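Local coordinates for RNA-binding protein 12 (Homo sapiens, PDB 2EK1), which probably binds RNA through this RNA recognition motif, which in the crystal forms a disulfide-linked dimer, at residues P43-L48 and M61-S66. Sequence-based numbering, arbitrary orientation.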
loop_
_atom_site.group_PDB
_atom_site.type_symbol
_atom_site.label_atom_id
_atom_site.label_comp_id
_atom_site.label_asym_id
_atom_site.label_seq_id
_atom_site.Cartn_x
_atom_site.Cartn_y
_atom_site.Cartn_z
ATOM N N PRO A 43 -2.753 -2.723 -13.110
ATOM C CA PRO A 43 -3.511 -1.496 -12.860
ATOM C C PRO A 43 -4.376 -1.228 -11.601
ATOM O O PRO A 43 -4.636 -0.031 -11.302
ATOM C CB PRO A 43 -4.256 -1.265 -14.216
ATOM C CG PRO A 43 -3.833 -2.431 -15.120
ATOM C CD PRO A 43 -3.455 -3.510 -14.140
ATOM N N GLY A 44 -4.765 -2.267 -10.848
ATOM C CA GLY A 44 -5.545 -2.082 -9.608
ATOM C C GLY A 44 -4.717 -2.472 -8.362
ATOM O O GLY A 44 -5.276 -2.666 -7.261
ATOM N N SER A 45 -3.372 -2.488 -8.510
ATOM C CA SER A 45 -2.461 -2.925 -7.427
ATOM C C SER A 45 -1.830 -1.740 -6.709
ATOM O O SER A 45 -1.074 -1.944 -5.765
ATOM C CB SER A 45 -1.273 -3.798 -8.001
ATOM O OG SER A 45 -0.295 -2.955 -8.685
ATOM N N VAL A 46 -2.110 -0.521 -7.127
ATOM C CA VAL A 46 -1.394 0.593 -6.483
ATOM C C VAL A 46 -1.971 0.902 -5.072
ATOM O O VAL A 46 -3.211 1.000 -4.936
ATOM C CB VAL A 46 -1.559 1.895 -7.273
ATOM C CG1 VAL A 46 -0.823 3.033 -6.556
ATOM C CG2 VAL A 46 -1.029 1.745 -8.719
ATOM N N CYS A 47 -1.112 1.059 -4.059
ATOM C CA CYS A 47 -1.637 1.511 -2.726
ATOM C C CYS A 47 -0.688 2.633 -2.357
ATOM O O CYS A 47 0.480 2.528 -2.639
ATOM C CB CYS A 47 -1.670 0.371 -1.674
ATOM S SG CYS A 47 -0.062 0.031 -1.031
ATOM N N LEU A 48 -1.188 3.691 -1.738
ATOM C CA LEU A 48 -0.441 4.838 -1.385
ATOM C C LEU A 48 -0.351 4.859 0.116
ATOM O O LEU A 48 -1.396 4.657 0.814
ATOM C CB LEU A 48 -1.176 6.109 -1.786
ATOM C CG LEU A 48 -1.434 6.398 -3.291
ATOM C CD1 LEU A 48 -2.132 7.728 -3.424
ATOM C CD2 LEU A 48 -0.113 6.446 -4.161
HETATM N N MSE A 61 3.240 1.104 -3.122
HETATM C CA MSE A 61 3.548 -0.290 -3.371
HETATM C C MSE A 61 2.781 -0.440 -4.665
HETATM O O MSE A 61 1.670 0.130 -4.835
HETATM C CB MSE A 61 2.939 -1.203 -2.307
HETATM C CG MSE A 61 3.360 -0.856 -0.894
HETATM SE SE MSE A 61 2.602 -2.143 0.330
HETATM C CE MSE A 61 4.100 -3.317 0.002
ATOM N N VAL A 62 3.369 -1.207 -5.561
ATOM C CA VAL A 62 2.805 -1.423 -6.870
ATOM C C VAL A 62 3.237 -2.874 -7.274
ATOM O O VAL A 62 4.317 -3.373 -6.867
ATOM C CB VAL A 62 3.410 -0.300 -7.741
ATOM C CG1 VAL A 62 4.129 -0.813 -8.872
ATOM C CG2 VAL A 62 2.404 0.792 -8.028
ATOM N N ALA A 63 2.394 -3.560 -8.032
ATOM C CA ALA A 63 2.718 -4.959 -8.373
ATOM C C ALA A 63 2.751 -5.239 -9.865
ATOM O O ALA A 63 2.152 -4.568 -10.620
ATOM C CB ALA A 63 1.764 -5.913 -7.692
ATOM N N PHE A 64 3.469 -6.297 -10.220
ATOM C CA PHE A 64 3.654 -6.708 -11.586
ATOM C C PHE A 64 3.346 -8.206 -11.585
ATOM O O PHE A 64 3.498 -8.921 -10.540
ATOM C CB PHE A 64 5.140 -6.496 -11.984
ATOM C CG PHE A 64 5.583 -5.068 -11.903
ATOM C CD1 PHE A 64 5.541 -4.235 -13.035
ATOM C CD2 PHE A 64 5.977 -4.537 -10.720
ATOM C CE1 PHE A 64 5.900 -2.912 -12.967
ATOM C CE2 PHE A 64 6.345 -3.161 -10.658
ATOM C CZ PHE A 64 6.305 -2.366 -11.780
ATOM N N GLU A 65 2.966 -8.650 -12.765
ATOM C CA GLU A 65 2.613 -10.029 -13.001
ATOM C C GLU A 65 3.682 -11.033 -12.732
ATOM O O GLU A 65 3.399 -12.106 -12.302
ATOM C CB GLU A 65 2.072 -10.229 -14.429
ATOM C CG GLU A 65 0.767 -9.420 -14.741
ATOM C CD GLU A 65 -0.423 -9.768 -13.855
ATOM O OE1 GLU A 65 -1.594 -9.393 -14.187
ATOM O OE2 GLU A 65 -0.221 -10.419 -12.791
ATOM N N SER A 66 4.916 -10.688 -12.970
ATOM C CA SER A 66 5.999 -11.637 -12.721
ATOM C C SER A 66 7.165 -10.983 -11.947
ATOM O O SER A 66 7.268 -9.725 -11.875
ATOM C CB SER A 66 6.529 -12.148 -14.059
ATOM O OG SER A 66 7.043 -11.059 -14.802
#
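A chi1 of 75° in S45 and 77° in C47 tucks each side-chain tip, OG and SG, back over its own main chain, from where OG meets A63 and SG meets M61. S45 OG accepts the backbone N-H of A63 at 2.8 Å (A63 N to S45 OG), with an N-H...O angle of 157°. Its hydroxyl also bonds the carbonyl of I42, so one small group ties the chain at I42 and S45 to strand 59-64. S45 CB meets the A63 methyl, CB, at 3.7 Å. An alanine in place of S45 would probably leave the A63 N-H without this acceptor and the I42 carbonyl without its hydroxyl partner. Farther along, C47 and M61 form an antiparallel hydrogen-bonded pair: C47 N reaches M61 O at 3.0 Å, and M61 N reaches C47 O at 3.1 Å. The pairing joins the second and third strands of the RNA recognition motif's antiparallel sheet. On the sheet face carrying C47 and M61, C47 SG lies 3.5 Å from M61 CB, with CG and SE of this selenomethionine also against it. That sulfur is disulfide-bonded to C47 of the second subunit, and the strand pairs with its counterpart there, continuing the sheet across the dimer. On the other face, V46 and V62 run alongside each other in the same direction, V46 CG2 3.6 Å from V62 CG2; both valines touch I32 of helix 29-35.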